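Side-chain contacts in ADP-ribose pyrophosphatase MutT (Rickettsia felis, PDB 4KYX), which probably hydrolyses the diphosphate linkage of nucleotides such as 8-oxo-dGTP or ADP-ribose, as a magnesium-dependent member of the Nudix family: residues A43-H48 against E115-F120; I21-N26 against L101-L106; I15-L20 against E53-C58; R61-L64 against I70-N73. All blocks are in the same frame, centred on the assembly; numbering follows the deposited sequence.

Interaction 1 (A43-H48 against E115-F120); sequences APAGGH and ENWQWF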
loop_
_atom_site.group_PDB
_atom_site.type_symbol
_atom_site.label_atom_id
_atom_site.label_comp_id
_atom_site.label_asym_id
_atom_site.label_seq_id
_atom_site.Cartn_x
_atom_site.Cartn_y
_atom_site.Cartn_z
ATOM N N ALA A 43 -9.630 -13.567 10.137
ATOM C CA ALA A 43 -8.568 -12.698 9.590
ATOM C C ALA A 43 -7.297 -13.468 9.429
ATOM O O ALA A 43 -7.010 -14.374 10.196
ATOM C CB ALA A 43 -8.301 -11.513 10.486
ATOM N N PRO A 44 -6.459 -13.047 8.486
ATOM C CA PRO A 44 -5.144 -13.670 8.451
ATOM C C PRO A 44 -4.220 -13.115 9.545
ATOM O O PRO A 44 -4.568 -12.142 10.228
ATOM C CB PRO A 44 -4.662 -13.308 7.056
ATOM C CG PRO A 44 -5.342 -12.004 6.770
ATOM C CD PRO A 44 -6.618 -11.943 7.515
ATOM N N ALA A 45 -3.015 -13.666 9.657
ATOM C CA ALA A 45 -1.972 -13.046 10.439
ATOM C C ALA A 45 -1.680 -11.638 9.906
ATOM O O ALA A 45 -1.904 -11.353 8.688
ATOM C CB ALA A 45 -0.738 -13.915 10.405
ATOM N N GLY A 46 -1.237 -10.770 10.809
ATOM C CA GLY A 46 -0.793 -9.436 10.413
ATOM C C GLY A 46 -1.066 -8.388 11.445
ATOM O O GLY A 46 -1.489 -8.686 12.532
ATOM N N GLY A 47 -0.748 -7.156 11.106
ATOM C CA GLY A 47 -0.893 -6.075 12.009
ATOM C C GLY A 47 -0.173 -4.895 11.391
ATOM O O GLY A 47 0.004 -4.845 10.165
ATOM N N HIS A 48 0.267 -3.985 12.236
ATOM C CA HIS A 48 0.706 -2.685 11.742
ATOM C C HIS A 48 2.155 -2.714 11.279
ATOM O O HIS A 48 3.018 -3.293 11.949
ATOM C CB HIS A 48 0.621 -1.693 12.873
ATOM C CG HIS A 48 -0.763 -1.266 13.181
ATOM N ND1 HIS A 48 -1.287 -1.331 14.449
ATOM C CD2 HIS A 48 -1.735 -0.738 12.398
ATOM C CE1 HIS A 48 -2.534 -0.892 14.441
ATOM N NE2 HIS A 48 -2.832 -0.523 13.211
ATOM N N GLU A 115 -9.367 -16.206 19.029
ATOM C CA GLU A 115 -9.917 -17.384 19.718
ATOM C C GLU A 115 -9.120 -18.645 19.398
ATOM O O GLU A 115 -8.680 -19.398 20.300
ATOM C CB GLU A 115 -11.394 -17.526 19.334
ATOM C CG GLU A 115 -12.135 -18.624 20.107
ATOM C CD GLU A 115 -12.171 -18.403 21.611
ATOM O OE1 GLU A 115 -12.542 -17.273 22.011
ATOM O OE2 GLU A 115 -11.903 -19.371 22.402
ATOM N N ASN A 116 -8.955 -18.904 18.105
ATOM C CA ASN A 116 -8.173 -20.000 17.621
ATOM C C ASN A 116 -7.766 -19.777 16.169
ATOM O O ASN A 116 -8.395 -19.036 15.467
ATOM C CB ASN A 116 -8.953 -21.293 17.776
ATOM C CG ASN A 116 -10.021 -21.444 16.747
ATOM O OD1 ASN A 116 -11.108 -20.829 16.820
ATOM N ND2 ASN A 116 -9.724 -22.272 15.741
ATOM N N TRP A 117 -6.660 -20.398 15.778
ATOM C CA TRP A 117 -6.200 -20.427 14.399
ATOM C C TRP A 117 -6.623 -21.764 13.802
ATOM O O TRP A 117 -6.783 -22.745 14.554
ATOM C CB TRP A 117 -4.686 -20.303 14.375
ATOM C CG TRP A 117 -4.191 -18.942 14.866
ATOM C CD1 TRP A 117 -3.836 -18.631 16.131
ATOM C CD2 TRP A 117 -4.022 -17.749 14.107
ATOM N NE1 TRP A 117 -3.486 -17.339 16.222
ATOM C CE2 TRP A 117 -3.539 -16.775 14.982
ATOM C CE3 TRP A 117 -4.289 -17.398 12.783
ATOM C CZ2 TRP A 117 -3.313 -15.482 14.591
ATOM C CZ3 TRP A 117 -3.983 -16.138 12.372
ATOM C CH2 TRP A 117 -3.519 -15.188 13.272
ATOM N N GLN A 118 -6.832 -21.802 12.489
ATOM C CA GLN A 118 -7.062 -23.052 11.768
ATOM C C GLN A 118 -6.681 -22.914 10.285
ATOM O O GLN A 118 -6.605 -21.808 9.751
ATOM C CB GLN A 118 -8.526 -23.479 11.948
ATOM C CG GLN A 118 -8.982 -24.717 11.197
ATOM C CD GLN A 118 -8.194 -25.963 11.573
ATOM O OE1 GLN A 118 -6.972 -26.049 11.331
ATOM N NE2 GLN A 118 -8.880 -26.936 12.121
ATOM N N TRP A 119 -6.339 -24.045 9.675
ATOM C CA TRP A 119 -6.010 -24.144 8.240
ATOM C C TRP A 119 -7.293 -24.339 7.432
ATOM O O TRP A 119 -8.151 -25.155 7.822
ATOM C CB TRP A 119 -5.056 -25.306 8.035
ATOM C CG TRP A 119 -3.769 -25.141 8.809
ATOM C CD1 TRP A 119 -3.429 -25.766 9.960
ATOM C CD2 TRP A 119 -2.655 -24.272 8.473
ATOM N NE1 TRP A 119 -2.161 -25.366 10.364
ATOM C CE2 TRP A 119 -1.660 -24.469 9.460
ATOM C CE3 TRP A 119 -2.374 -23.443 7.407
ATOM C CZ2 TRP A 119 -0.455 -23.787 9.446
ATOM C CZ3 TRP A 119 -1.198 -22.768 7.396
ATOM C CH2 TRP A 119 -0.242 -22.941 8.392
ATOM N N PHE A 120 -7.422 -23.644 6.323
ATOM C CA PHE A 120 -8.600 -23.708 5.442
ATOM C C PHE A 120 -8.173 -23.866 4.006
ATOM O O PHE A 120 -7.254 -23.168 3.550
ATOM C CB PHE A 120 -9.410 -22.429 5.525
ATOM C CG PHE A 120 -10.064 -22.221 6.857
ATOM C CD1 PHE A 120 -9.410 -21.529 7.844
ATOM C CD2 PHE A 120 -11.333 -22.713 7.109
ATOM C CE1 PHE A 120 -10.002 -21.303 9.062
ATOM C CE2 PHE A 120 -11.931 -22.514 8.351
ATOM C CZ PHE A 120 -11.263 -21.826 9.344
#
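The indole of W117 meets 43-48 with the rim of its six-membered ring: A45 N, 3.8 Å from W117 CZ3, and the carbonyl carbon of P44 lie at the edge, near the ring plane, while A43 O approaches obliquely. The neighbouring W117 CH2 comes within 3.9 Å of A45 CA and 4.2 Å of A45 CB. What the ring touches is therefore mostly backbone. The main chains themselves stay well apart, with P44 CA and W117 CA 9.1 Å from each other, and the long indole spans the gap. With CG of W117 beside the backbone N and anti to the carbonyl carbon (chi1 -66°), the far corner of the six-membered ring, CZ3 and CH2, arrives at A45. The small methyl of A45 suits the buried spot, since it also faces V63 and E66 of helix 55-67. At the other end of the indole, W117 NE1 has a weak hydrogen bond to N108 OD1. L29, E66 and T67 also pack on W117, so the tryptophan ties together strand 28-34 and the end of the helix. This joining of the smaller antiparallel sheet to the strand that leads into the Nudix helix belongs to the alpha/beta Nudix fold.

Interaction 2 (I21-N26 against L101-L106); sequences IFNNRN and LNEHEL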
loop_
_atom_site.group_PDB
_atom_site.type_symbol
_atom_site.label_atom_id
_atom_site.label_comp_id
_atom_site.label_asym_id
_atom_site.label_seq_id
_atom_site.Cartn_x
_atom_site.Cartn_y
_atom_site.Cartn_z
ATOM N N ILE A 21 -0.546 -17.227 5.119
ATOM C CA ILE A 21 0.406 -18.243 5.509
ATOM C C ILE A 21 -0.141 -19.563 5.016
ATOM O O ILE A 21 -1.309 -19.932 5.328
ATOM C CB ILE A 21 0.532 -18.399 7.027
ATOM C CG1 ILE A 21 0.863 -17.084 7.705
ATOM C CG2 ILE A 21 1.603 -19.433 7.353
ATOM C CD1 ILE A 21 0.526 -17.114 9.174
ATOM N N PHE A 22 0.691 -20.248 4.235
ATOM C CA PHE A 22 0.342 -21.541 3.651
ATOM C C PHE A 22 1.066 -22.684 4.305
ATOM O O PHE A 22 2.211 -22.556 4.731
ATOM C CB PHE A 22 0.657 -21.592 2.173
ATOM C CG PHE A 22 -0.267 -20.800 1.319
ATOM C CD1 PHE A 22 -0.236 -19.424 1.304
ATOM C CD2 PHE A 22 -1.160 -21.438 0.477
ATOM C CE1 PHE A 22 -1.099 -18.702 0.503
ATOM C CE2 PHE A 22 -2.008 -20.714 -0.343
ATOM C CZ PHE A 22 -1.983 -19.347 -0.332
ATOM N N ASN A 23 0.395 -23.828 4.382
ATOM C CA ASN A 23 1.013 -25.074 4.886
ATOM C C ASN A 23 1.432 -25.971 3.717
ATOM O O ASN A 23 1.286 -25.587 2.581
ATOM C CB ASN A 23 0.098 -25.796 5.925
ATOM C CG ASN A 23 -1.183 -26.387 5.333
ATOM O OD1 ASN A 23 -1.409 -26.466 4.116
ATOM N ND2 ASN A 23 -2.062 -26.776 6.226
ATOM N N ASN A 24 1.944 -27.176 3.984
ATOM C CA ASN A 24 2.281 -28.109 2.900
ATOM C C ASN A 24 1.128 -28.581 1.974
ATOM O O ASN A 24 1.367 -29.000 0.832
ATOM C CB ASN A 24 3.010 -29.313 3.503
ATOM C CG ASN A 24 4.298 -28.897 4.227
ATOM O OD1 ASN A 24 4.855 -27.829 3.945
ATOM N ND2 ASN A 24 4.777 -29.733 5.146
ATOM N N ARG A 25 -0.108 -28.521 2.458
ATOM C CA ARG A 25 -1.279 -28.868 1.654
ATOM C C ARG A 25 -1.849 -27.640 0.934
ATOM O O ARG A 25 -2.985 -27.670 0.445
ATOM C CB ARG A 25 -2.362 -29.486 2.560
ATOM N N ASN A 26 -1.099 -26.536 0.914
ATOM C CA ASN A 26 -1.597 -25.286 0.343
ATOM C C ASN A 26 -2.917 -24.735 0.909
ATOM O O ASN A 26 -3.649 -23.966 0.250
ATOM C CB ASN A 26 -1.651 -25.377 -1.188
ATOM C CG ASN A 26 -0.304 -25.737 -1.772
ATOM O OD1 ASN A 26 0.748 -25.433 -1.193
ATOM N ND2 ASN A 26 -0.322 -26.418 -2.900
ATOM N N LEU A 101 7.524 -23.033 7.441
ATOM C CA LEU A 101 8.533 -24.087 7.499
ATOM C C LEU A 101 8.330 -25.065 8.659
ATOM O O LEU A 101 8.997 -26.099 8.735
ATOM C CB LEU A 101 9.900 -23.418 7.611
ATOM C CG LEU A 101 10.290 -22.568 6.404
ATOM C CD1 LEU A 101 11.706 -22.029 6.571
ATOM C CD2 LEU A 101 10.176 -23.375 5.107
ATOM N N ASN A 102 7.440 -24.744 9.585
ATOM C CA ASN A 102 7.336 -25.470 10.835
ATOM C C ASN A 102 5.873 -25.526 11.253
ATOM O O ASN A 102 5.548 -25.190 12.377
ATOM C CB ASN A 102 8.162 -24.759 11.913
ATOM C CG ASN A 102 7.662 -23.338 12.233
ATOM O OD1 ASN A 102 7.122 -22.653 11.376
ATOM N ND2 ASN A 102 7.883 -22.885 13.474
ATOM N N GLU A 103 5.002 -25.932 10.335
ATOM C CA GLU A 103 3.566 -25.847 10.592
ATOM C C GLU A 103 3.115 -26.589 11.846
ATOM O O GLU A 103 2.133 -26.185 12.479
ATOM C CB GLU A 103 2.763 -26.317 9.373
ATOM C CG GLU A 103 2.885 -27.809 9.051
ATOM C CD GLU A 103 2.286 -28.119 7.700
ATOM O OE1 GLU A 103 2.914 -27.702 6.701
ATOM O OE2 GLU A 103 1.172 -28.682 7.646
ATOM N N HIS A 104 3.807 -27.667 12.243
ATOM C CA HIS A 104 3.385 -28.383 13.442
ATOM C C HIS A 104 3.653 -27.664 14.747
ATOM O O HIS A 104 3.141 -28.102 15.782
ATOM C CB HIS A 104 3.981 -29.789 13.464
ATOM C CG HIS A 104 3.549 -30.607 12.299
ATOM N ND1 HIS A 104 4.407 -31.439 11.609
ATOM C CD2 HIS A 104 2.369 -30.649 11.640
ATOM C CE1 HIS A 104 3.748 -32.004 10.609
ATOM N NE2 HIS A 104 2.515 -31.532 10.601
ATOM N N GLU A 105 4.402 -26.555 14.688
ATOM C CA GLU A 105 4.685 -25.747 15.863
ATOM C C GLU A 105 3.660 -24.614 16.029
ATOM O O GLU A 105 3.828 -23.770 16.885
ATOM C CB GLU A 105 6.096 -25.152 15.779
ATOM C CG GLU A 105 7.148 -26.244 15.815
ATOM C CD GLU A 105 8.556 -25.779 15.851
ATOM O OE1 GLU A 105 9.370 -26.627 16.245
ATOM O OE2 GLU A 105 8.890 -24.671 15.447
ATOM N N LEU A 106 2.593 -24.600 15.239
ATOM C CA LEU A 106 1.558 -23.595 15.377
ATOM C C LEU A 106 1.106 -23.488 16.818
ATOM O O LEU A 106 0.780 -24.517 17.453
ATOM C CB LEU A 106 0.375 -23.980 14.512
ATOM C CG LEU A 106 -0.934 -23.153 14.660
ATOM C CD1 LEU A 106 -0.644 -21.697 14.219
ATOM C CD2 LEU A 106 -2.036 -23.781 13.834
HETATM O O HOH W 1 -0.231 -29.548 5.466
#
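E103 lays its carboxylate against the CB of N23 and the side-chain amide of N24, with N23 CB 3.5 Å from E103 OE1. The contact joins a type I beta turn, N23 to N26, which follows strand 14-22 of the Nudix fold, to a short 3-10 segment, 103-105. Its one direct hydrogen bond runs from N24 N to E103 OE1, 2.9 Å long and fairly straight at 163°, and uses the syn lone pair of that oxygen. The glutamate reaches the turn because its chain is extended beyond CG, although CG itself sits between the backbone N and the carbonyl carbon. The N23 amide and the carboxylate lie in nearly parallel planes, 4° apart, whereas the side-chain amide of N24 is tilted by 46°, and its ND2 lies close to E103 OE1 at too poor an angle to bond. Asparagine suits the first position of the turn: N23 OD1 accepts a weak bond from R25 N in the manner of an Asx turn, while N23 ND2 is held by E27. W119 packs on both N23 and E103. On the other segment, N102 ND2 donates to E105 OE2 across the 3-10 turn. The second carboxylate oxygen of E103 is tied to the turn through water: the molecule donates to E103 OE2 at 2.7 Å and accepts a weak bond from R25 N at 3.2 Å.

Interaction 3 (I15-L20 against E53-C58); sequences IGIGIL and ETFEEC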
loop_
_atom_site.group_PDB
_atom_site.type_symbol
_atom_site.label_atom_id
_atom_site.label_comp_id
_atom_site.label_asym_id
_atom_site.label_seq_id
_atom_site.Cartn_x
_atom_site.Cartn_y
_atom_site.Cartn_z
ATOM N N ILE A 15 -0.968 1.892 7.757
ATOM C CA ILE A 15 -0.569 0.830 6.910
ATOM C C ILE A 15 -0.558 -0.474 7.716
ATOM O O ILE A 15 0.102 -0.583 8.740
ATOM C CB ILE A 15 0.813 1.062 6.303
ATOM C CG1 ILE A 15 0.793 2.319 5.417
ATOM C CG2 ILE A 15 1.240 -0.199 5.574
ATOM C CD1 ILE A 15 2.045 3.165 5.420
ATOM N N GLY A 16 -1.266 -1.450 7.187
ATOM C CA GLY A 16 -1.405 -2.767 7.784
ATOM C C GLY A 16 -0.715 -3.762 6.868
ATOM O O GLY A 16 -0.706 -3.621 5.645
ATOM N N ILE A 17 -0.174 -4.823 7.438
ATOM C CA ILE A 17 0.404 -5.899 6.677
ATOM C C ILE A 17 -0.483 -7.126 6.952
ATOM O O ILE A 17 -0.679 -7.493 8.121
ATOM C CB ILE A 17 1.874 -6.156 7.138
ATOM C CG1 ILE A 17 2.835 -4.990 6.856
ATOM C CG2 ILE A 17 2.373 -7.507 6.644
ATOM C CD1 ILE A 17 2.829 -4.402 5.492
ATOM N N GLY A 18 -0.957 -7.808 5.914
ATOM C CA GLY A 18 -1.584 -9.110 6.116
ATOM C C GLY A 18 -0.780 -10.193 5.454
ATOM O O GLY A 18 -0.266 -10.045 4.365
ATOM N N ILE A 19 -0.696 -11.331 6.129
ATOM C CA ILE A 19 0.010 -12.475 5.588
ATOM C C ILE A 19 -0.870 -13.702 5.348
ATOM O O ILE A 19 -1.523 -14.201 6.272
ATOM C CB ILE A 19 1.143 -12.892 6.516
ATOM C CG1 ILE A 19 1.971 -11.634 6.865
ATOM C CG2 ILE A 19 1.997 -13.927 5.787
ATOM C CD1 ILE A 19 1.583 -10.965 8.179
ATOM N N LEU A 20 -0.931 -14.153 4.104
ATOM C CA LEU A 20 -1.512 -15.440 3.801
ATOM C C LEU A 20 -0.421 -16.498 4.008
ATOM O O LEU A 20 0.439 -16.694 3.180
ATOM C CB LEU A 20 -2.075 -15.528 2.406
ATOM C CG LEU A 20 -2.947 -14.368 1.935
ATOM C CD1 LEU A 20 -3.612 -14.714 0.600
ATOM C CD2 LEU A 20 -3.997 -14.109 2.995
ATOM N N GLU A 53 10.699 -0.686 9.126
ATOM C CA GLU A 53 10.552 -2.030 8.572
ATOM C C GLU A 53 10.254 -2.091 7.085
ATOM O O GLU A 53 9.551 -1.274 6.537
ATOM C CB GLU A 53 9.407 -2.774 9.254
ATOM C CG GLU A 53 9.516 -3.060 10.713
ATOM C CD GLU A 53 8.446 -4.016 11.155
ATOM O OE1 GLU A 53 8.840 -5.146 11.501
ATOM O OE2 GLU A 53 7.202 -3.698 11.138
ATOM N N THR A 54 10.767 -3.119 6.453
ATOM C CA THR A 54 10.312 -3.547 5.173
ATOM C C THR A 54 9.038 -4.369 5.338
ATOM O O THR A 54 8.744 -4.884 6.429
ATOM C CB THR A 54 11.397 -4.390 4.440
ATOM O OG1 THR A 54 11.437 -5.672 5.007
ATOM C CG2 THR A 54 12.804 -3.682 4.494
ATOM N N PHE A 55 8.281 -4.469 4.257
ATOM C CA PHE A 55 7.026 -5.232 4.277
ATOM C C PHE A 55 7.370 -6.664 4.607
ATOM O O PHE A 55 6.627 -7.264 5.344
ATOM C CB PHE A 55 6.289 -5.237 2.956
ATOM C CG PHE A 55 5.881 -3.849 2.449
ATOM C CD1 PHE A 55 5.666 -2.795 3.324
ATOM C CD2 PHE A 55 5.748 -3.623 1.082
ATOM C CE1 PHE A 55 5.329 -1.538 2.833
ATOM C CE2 PHE A 55 5.388 -2.387 0.593
ATOM C CZ PHE A 55 5.180 -1.351 1.463
ATOM N N GLU A 56 8.510 -7.157 4.118
ATOM C CA GLU A 56 8.869 -8.554 4.285
ATOM C C GLU A 56 9.316 -8.814 5.719
ATOM O O GLU A 56 8.926 -9.846 6.280
ATOM C CB GLU A 56 9.952 -8.995 3.299
ATOM C CG GLU A 56 9.480 -8.978 1.837
ATOM C CD GLU A 56 9.607 -7.578 1.197
ATOM O OE1 GLU A 56 10.188 -6.592 1.772
ATOM O OE2 GLU A 56 9.083 -7.448 0.072
ATOM N N GLU A 57 10.059 -7.886 6.318
ATOM C CA GLU A 57 10.469 -7.999 7.740
ATOM C C GLU A 57 9.224 -8.040 8.648
ATOM O O GLU A 57 9.129 -8.813 9.588
ATOM C CB GLU A 57 11.347 -6.818 8.175
ATOM C CG GLU A 57 12.764 -6.896 7.707
ATOM C CD GLU A 57 13.547 -5.576 7.796
ATOM O OE1 GLU A 57 12.957 -4.466 7.993
ATOM O OE2 GLU A 57 14.797 -5.683 7.651
ATOM N N CYS A 58 8.272 -7.156 8.330
ATOM C CA CYS A 58 7.092 -7.014 9.153
ATOM C C CYS A 58 6.303 -8.304 9.108
ATOM O O CYS A 58 5.890 -8.828 10.146
ATOM C CB CYS A 58 6.293 -5.794 8.667
ATOM S SG CYS A 58 4.732 -5.615 9.576
#
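I17 presses most closely on C58, with I17 CG1 only 3.4 Å from C58 SG, where strand 14-22 passes beneath the start of the Nudix helix, 55-67. The thiol points at the strand because SG is anti to the backbone N (chi1 176°). A second, less intimate touch joins the tip of the isoleucine, CD1, to F55 CD1 at 3.9 Å; the two side chains cross at about a right angle, and the methyl meets the ring obliquely. Branched, apolar isoleucine fits here, because one branch, CG1 with its CD1, touches two helix residues a turn apart, and I94 and L96 pack on the same side chain. The phenylalanine also reaches the dimer interface, its ring meeting that of Y142 of the second subunit, and E56 of the same helix bonds to the hydroxyl of that tyrosine.

At the N-terminal end of the helix, toward solvent, packing gives way to polar bonds. T54 is the N-cap, and with exposed E57 it forms a capping box that satisfies amide groups at the helix start. E57 N donates to T54 OG1 at 2.9 Å, and T54 N returns a nearly straight bond (172°) to E57 OE1, entering from above the carboxylate plane.

Interaction 4 (R61-L64 against I70-N73); sequences REVL and IIEN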
loop_
_atom_site.group_PDB
_atom_site.type_symbol
_atom_site.label_atom_id
_atom_site.label_comp_id
_atom_site.label_asym_id
_atom_site.label_seq_id
_atom_site.Cartn_x
_atom_site.Cartn_y
_atom_site.Cartn_z
ATOM N N ARG A 61 8.069 -11.114 11.148
ATOM C CA ARG A 61 7.928 -10.782 12.559
ATOM C C ARG A 61 6.493 -11.055 13.070
ATOM O O ARG A 61 6.289 -11.788 14.090
ATOM C CB ARG A 61 8.258 -9.310 12.786
ATOM C CG ARG A 61 8.044 -8.895 14.214
ATOM C CD ARG A 61 8.487 -7.488 14.459
ATOM N NE ARG A 61 7.709 -6.508 13.711
ATOM C CZ ARG A 61 6.447 -6.175 13.937
ATOM N NH1 ARG A 61 5.729 -6.762 14.893
ATOM N NH2 ARG A 61 5.875 -5.239 13.187
ATOM N N GLU A 62 5.518 -10.519 12.359
ATOM C CA GLU A 62 4.108 -10.618 12.791
ATOM C C GLU A 62 3.643 -12.060 12.850
ATOM O O GLU A 62 3.015 -12.494 13.852
ATOM C CB GLU A 62 3.245 -9.778 11.882
ATOM C CG GLU A 62 3.464 -8.310 12.202
ATOM C CD GLU A 62 2.542 -7.383 11.485
ATOM O OE1 GLU A 62 1.929 -7.734 10.423
ATOM O OE2 GLU A 62 2.528 -6.210 11.938
ATOM N N VAL A 63 3.975 -12.829 11.812
ATOM C CA VAL A 63 3.626 -14.260 11.778
ATOM C C VAL A 63 4.241 -15.002 12.982
ATOM O O VAL A 63 3.567 -15.803 13.674
ATOM C CB VAL A 63 3.985 -14.908 10.417
ATOM C CG1 VAL A 63 3.886 -16.444 10.467
ATOM C CG2 VAL A 63 3.110 -14.322 9.320
ATOM N N LEU A 64 5.527 -14.747 13.245
ATOM C CA LEU A 64 6.173 -15.405 14.373
ATOM C C LEU A 64 5.522 -15.018 15.703
ATOM O O LEU A 64 5.286 -15.896 16.582
ATOM C CB LEU A 64 7.701 -15.100 14.412
ATOM C CG LEU A 64 8.615 -15.889 15.338
ATOM C CD1 LEU A 64 8.494 -17.365 15.066
ATOM C CD2 LEU A 64 10.060 -15.354 15.123
ATOM N N ILE A 70 7.350 -19.896 11.377
ATOM C CA ILE A 70 8.454 -19.266 10.673
ATOM C C ILE A 70 8.126 -19.337 9.203
ATOM O O ILE A 70 8.007 -20.441 8.629
ATOM C CB ILE A 70 9.804 -20.015 10.978
ATOM C CG1 ILE A 70 10.191 -19.792 12.422
ATOM C CG2 ILE A 70 10.853 -19.508 10.029
ATOM C CD1 ILE A 70 11.431 -20.591 12.871
ATOM N N ILE A 71 7.979 -18.164 8.575
ATOM C CA ILE A 71 7.766 -18.129 7.139
ATOM C C ILE A 71 8.992 -17.648 6.479
ATOM O O ILE A 71 9.815 -16.937 7.113
ATOM C CB ILE A 71 6.566 -17.250 6.692
ATOM C CG1 ILE A 71 6.666 -15.862 7.297
ATOM C CG2 ILE A 71 5.235 -17.928 7.043
ATOM C CD1 ILE A 71 5.982 -14.822 6.457
ATOM N N GLU A 72 9.145 -18.051 5.215
ATOM C CA GLU A 72 10.257 -17.601 4.410
ATOM C C GLU A 72 9.783 -16.892 3.131
ATOM O O GLU A 72 8.712 -17.210 2.608
ATOM C CB GLU A 72 11.203 -18.766 4.060
ATOM C CG GLU A 72 10.568 -19.826 3.174
ATOM C CD GLU A 72 11.515 -20.927 2.688
ATOM O OE1 GLU A 72 12.692 -21.110 3.214
ATOM O OE2 GLU A 72 11.031 -21.659 1.776
ATOM N N ASN A 73 10.609 -15.957 2.669
ATOM C CA ASN A 73 10.500 -15.282 1.357
ATOM C C ASN A 73 9.072 -14.869 1.002
ATOM O O ASN A 73 8.525 -15.297 -0.021
ATOM C CB ASN A 73 11.070 -16.172 0.268
ATOM C CG ASN A 73 12.547 -16.431 0.464
ATOM O OD1 ASN A 73 12.987 -17.557 0.401
ATOM N ND2 ASN A 73 13.300 -15.383 0.728
#
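L64 and I70 bring the two backbones together, with their CA atoms 5.8 Å apart, where the chain leaves helix 55-67 and doubles back in an extended run toward strand 75-84. The helix is that of the Nudix box: R61, E62, V63 and L64 open its REVLEE signature, in which a hydrophobic residue follows the Arg-Glu pair. Past the end of the helix, I70 is held by N102 OD1 on its amide and by backbone bonding with L101, which fixes the returning segment.

Two pairs of aliphatic side chains make up the contact, and they differ in burial. In the exposed pair, L64 and I70 lie side by side and point the same way, with L64 CD1 4.0 Å from I70 CG1. The leucine gets there because its CG is anti to the backbone N (chi1 -168°). The CB of I70 points away from the helix, yet its CG1 still meets the leucine: CG1 lies beside the backbone N, anti to the carbonyl carbon (chi1 -69°). In the buried pair, V63 and I71 cross at about a right angle. Beta-branched residues suit this place, since each offers two arms on a short stem. I19 and I21 of strand 14-22 touch V63 as well, so the valine links the returning loop to the sheet; C100 packs on I71. R61 takes another direction and forms a salt bridge with E53 through its NE. Both arms of the valine are used against I71: V63 CG1 meets I71 CG2 at 4.0 Å, and V63 CG2 meets I71 CD1 at 4.1 Å.

How the interactions relate
Interaction 3 is the buried one; interactions 2 and 4 include exposed residues, whereas interaction 1 joins one buried residue to partly exposed ones. Interactions 3 and 4 share helix 55-67, its start in one and its later turns in the other. Interactions 2 and 3 share strand 14-22, whose C-terminal end runs into the beta turn of interaction 2. Interaction 1 connects to interaction 3 through backbone bonds between strands 45-48 and 14-22, and to interaction 2 through A45 packing on I21. The chemistry follows position: aliphatic, aromatic and sulfur contacts in interaction 3, aliphatic pairs alone in interaction 4, an aromatic rim against backbone between sheets, and a carboxylate with water at the peripheral turn.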